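Local structure of tumor necrosis factor-inducible gene 6 protein (Homo sapiens, 2PF5) at residues L30-L36 with W51-R56. The protein binds hyaluronan through its Link module, the domain modelled here, and transfers heavy chains from inter-alpha-inhibitor to hyaluronan during extracellular matrix remodelling. Sequence-based numbering, arbitrary orientation.
Sequences LATYKQL and WMAKGR
Residues 30-32 run extended into the helix that starts at Tyr33, while 51-56 link strands 50-51 and 56-61 through a type II turn at Ala53-Lys54 (Gly55 N to Met52 O 3.2 Å), then Gly55 at positive phi; Met52 N donates to Arg56 O (2.9 Å). CA atoms pair Leu30 with Met52 (5.0 Å) and Thr32 with Ala53 (4.7 Å). One direct hydrogen bond joins them, Ala53 N to Ala31 O at 2.7 Å; a water accepts from Tyr33 N (2.8 Å). Thr32 (chi1 p) and Gln35 (m) make a capping box: Gln35 N to Thr32 OG1 3.1 Å, Thr32 N to Gln35 OE1 3.0 Å. Met52, p-t-p, lies along the helix start, its CE 3.6 Å from Leu36 CD2 and its SD 4.2 Å from Tyr33 CD1 (chi1 t), an oblique Met-aromatic contact. Leu30 (m,t) brings CD2 to 3.6 Å from Trp51 O. Around this Link-module packing, Leu30 and Trp51 reach helix 16-25, Tyr33 and Leu36 meet strand 74-80, where Asp77 salt-bridges Arg56, and Ala31 and Trp51 backbones hydrogen-bond strand 89-93.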
# COMPACT_ATOMS: atom_id res chain seq x y z
N LEU A 30 8.30 0.36 1.12
CA LEU A 30 7.00 0.19 0.49
C LEU A 30 7.04 -1.11 -0.32
O LEU A 30 8.07 -1.44 -0.98
CB LEU A 30 6.67 1.35 -0.45
CG LEU A 30 6.33 2.67 0.28
CD1 LEU A 30 6.47 3.81 -0.76
CD2 LEU A 30 4.96 2.66 0.97
N ALA A 31 5.92 -1.82 -0.26
CA ALA A 31 5.81 -3.07 -1.04
C ALA A 31 5.80 -2.72 -2.53
O ALA A 31 5.24 -1.67 -2.96
CB ALA A 31 4.54 -3.80 -0.65
N THR A 32 6.41 -3.56 -3.35
CA THR A 32 6.21 -3.46 -4.78
C THR A 32 4.84 -4.02 -5.18
O THR A 32 4.19 -4.79 -4.44
CB THR A 32 7.29 -4.18 -5.57
OG1 THR A 32 7.12 -5.60 -5.43
CG2 THR A 32 8.72 -3.78 -5.10
N TYR A 33 4.39 -3.64 -6.37
CA TYR A 33 3.19 -4.24 -6.92
C TYR A 33 3.29 -5.78 -6.95
O TYR A 33 2.34 -6.46 -6.60
CB TYR A 33 2.94 -3.76 -8.34
CG TYR A 33 1.65 -4.32 -8.92
CD1 TYR A 33 0.43 -3.62 -8.79
CD2 TYR A 33 1.65 -5.55 -9.61
CE1 TYR A 33 -0.73 -4.13 -9.31
CE2 TYR A 33 0.48 -6.09 -10.12
CZ TYR A 33 -0.71 -5.38 -9.96
OH TYR A 33 -1.86 -5.87 -10.54
N LYS A 34 4.42 -6.32 -7.39
CA LYS A 34 4.52 -7.79 -7.48
C LYS A 34 4.45 -8.45 -6.10
O LYS A 34 3.91 -9.55 -5.98
CB LYS A 34 5.78 -8.19 -8.21
CG LYS A 34 5.66 -7.97 -9.72
CD LYS A 34 7.03 -8.10 -10.32
CE LYS A 34 6.97 -8.16 -11.83
NZ LYS A 34 8.32 -7.82 -12.35
N GLN A 35 4.99 -7.77 -5.08
CA GLN A 35 4.93 -8.23 -3.70
C GLN A 35 3.51 -8.21 -3.17
O GLN A 35 3.05 -9.19 -2.57
CB GLN A 35 5.88 -7.45 -2.78
CG GLN A 35 7.36 -7.88 -2.98
CD GLN A 35 8.36 -6.84 -2.47
OE1 GLN A 35 7.99 -5.74 -2.00
NE2 GLN A 35 9.64 -7.15 -2.61
N LEU A 36 2.82 -7.10 -3.39
CA LEU A 36 1.42 -6.98 -3.01
C LEU A 36 0.59 -8.06 -3.72
O LEU A 36 -0.30 -8.67 -3.08
CB LEU A 36 0.88 -5.54 -3.32
CG LEU A 36 -0.55 -5.24 -2.84
CD1 LEU A 36 -0.71 -5.38 -1.30
CD2 LEU A 36 -1.01 -3.82 -3.33
N TRP A 51 -0.38 3.76 -0.81
CA TRP A 51 0.89 3.91 -1.52
C TRP A 51 1.72 2.61 -1.52
O TRP A 51 1.76 1.87 -0.52
CB TRP A 51 1.74 5.02 -0.88
CG TRP A 51 1.13 6.41 -0.99
CD1 TRP A 51 0.53 7.14 0.01
CD2 TRP A 51 1.11 7.24 -2.17
NE1 TRP A 51 0.12 8.37 -0.49
CE2 TRP A 51 0.47 8.45 -1.82
CE3 TRP A 51 1.57 7.07 -3.48
CZ2 TRP A 51 0.30 9.51 -2.74
CZ3 TRP A 51 1.37 8.11 -4.42
CH2 TRP A 51 0.74 9.32 -4.03
N MET A 52 2.39 2.38 -2.64
CA MET A 52 3.33 1.28 -2.77
C MET A 52 4.52 1.75 -3.59
O MET A 52 4.60 2.93 -3.93
CB MET A 52 2.62 0.02 -3.34
CG MET A 52 2.29 0.09 -4.82
SD MET A 52 1.23 -1.28 -5.42
CE MET A 52 -0.31 -0.65 -4.91
N ALA A 53 5.46 0.85 -3.90
CA ALA A 53 6.68 1.25 -4.57
C ALA A 53 6.39 2.03 -5.87
O ALA A 53 5.41 1.78 -6.58
CB ALA A 53 7.56 0.06 -4.85
N LYS A 54 7.25 3.00 -6.14
CA LYS A 54 7.20 3.78 -7.38
C LYS A 54 6.11 4.85 -7.38
O LYS A 54 5.89 5.51 -8.38
CB LYS A 54 7.06 2.87 -8.60
CG LYS A 54 8.28 2.07 -8.95
CD LYS A 54 8.10 1.35 -10.26
CE LYS A 54 8.24 2.30 -11.45
NZ LYS A 54 7.37 2.01 -12.65
N GLY A 55 5.42 4.99 -6.26
CA GLY A 55 4.29 5.89 -6.15
C GLY A 55 2.98 5.41 -6.75
O GLY A 55 2.09 6.20 -6.98
N ARG A 56 2.85 4.12 -6.98
CA ARG A 56 1.55 3.52 -7.26
C ARG A 56 0.63 3.53 -6.05
O ARG A 56 1.09 3.46 -4.94
CB ARG A 56 1.73 2.10 -7.76
CG ARG A 56 0.53 1.55 -8.50
CD ARG A 56 0.78 0.25 -9.23
NE ARG A 56 1.77 0.38 -10.28
CZ ARG A 56 1.53 0.96 -11.43
NH1 ARG A 56 0.32 1.42 -11.69
NH2 ARG A 56 2.48 1.06 -12.33
O HOH W 1 5.65 -1.46 -7.68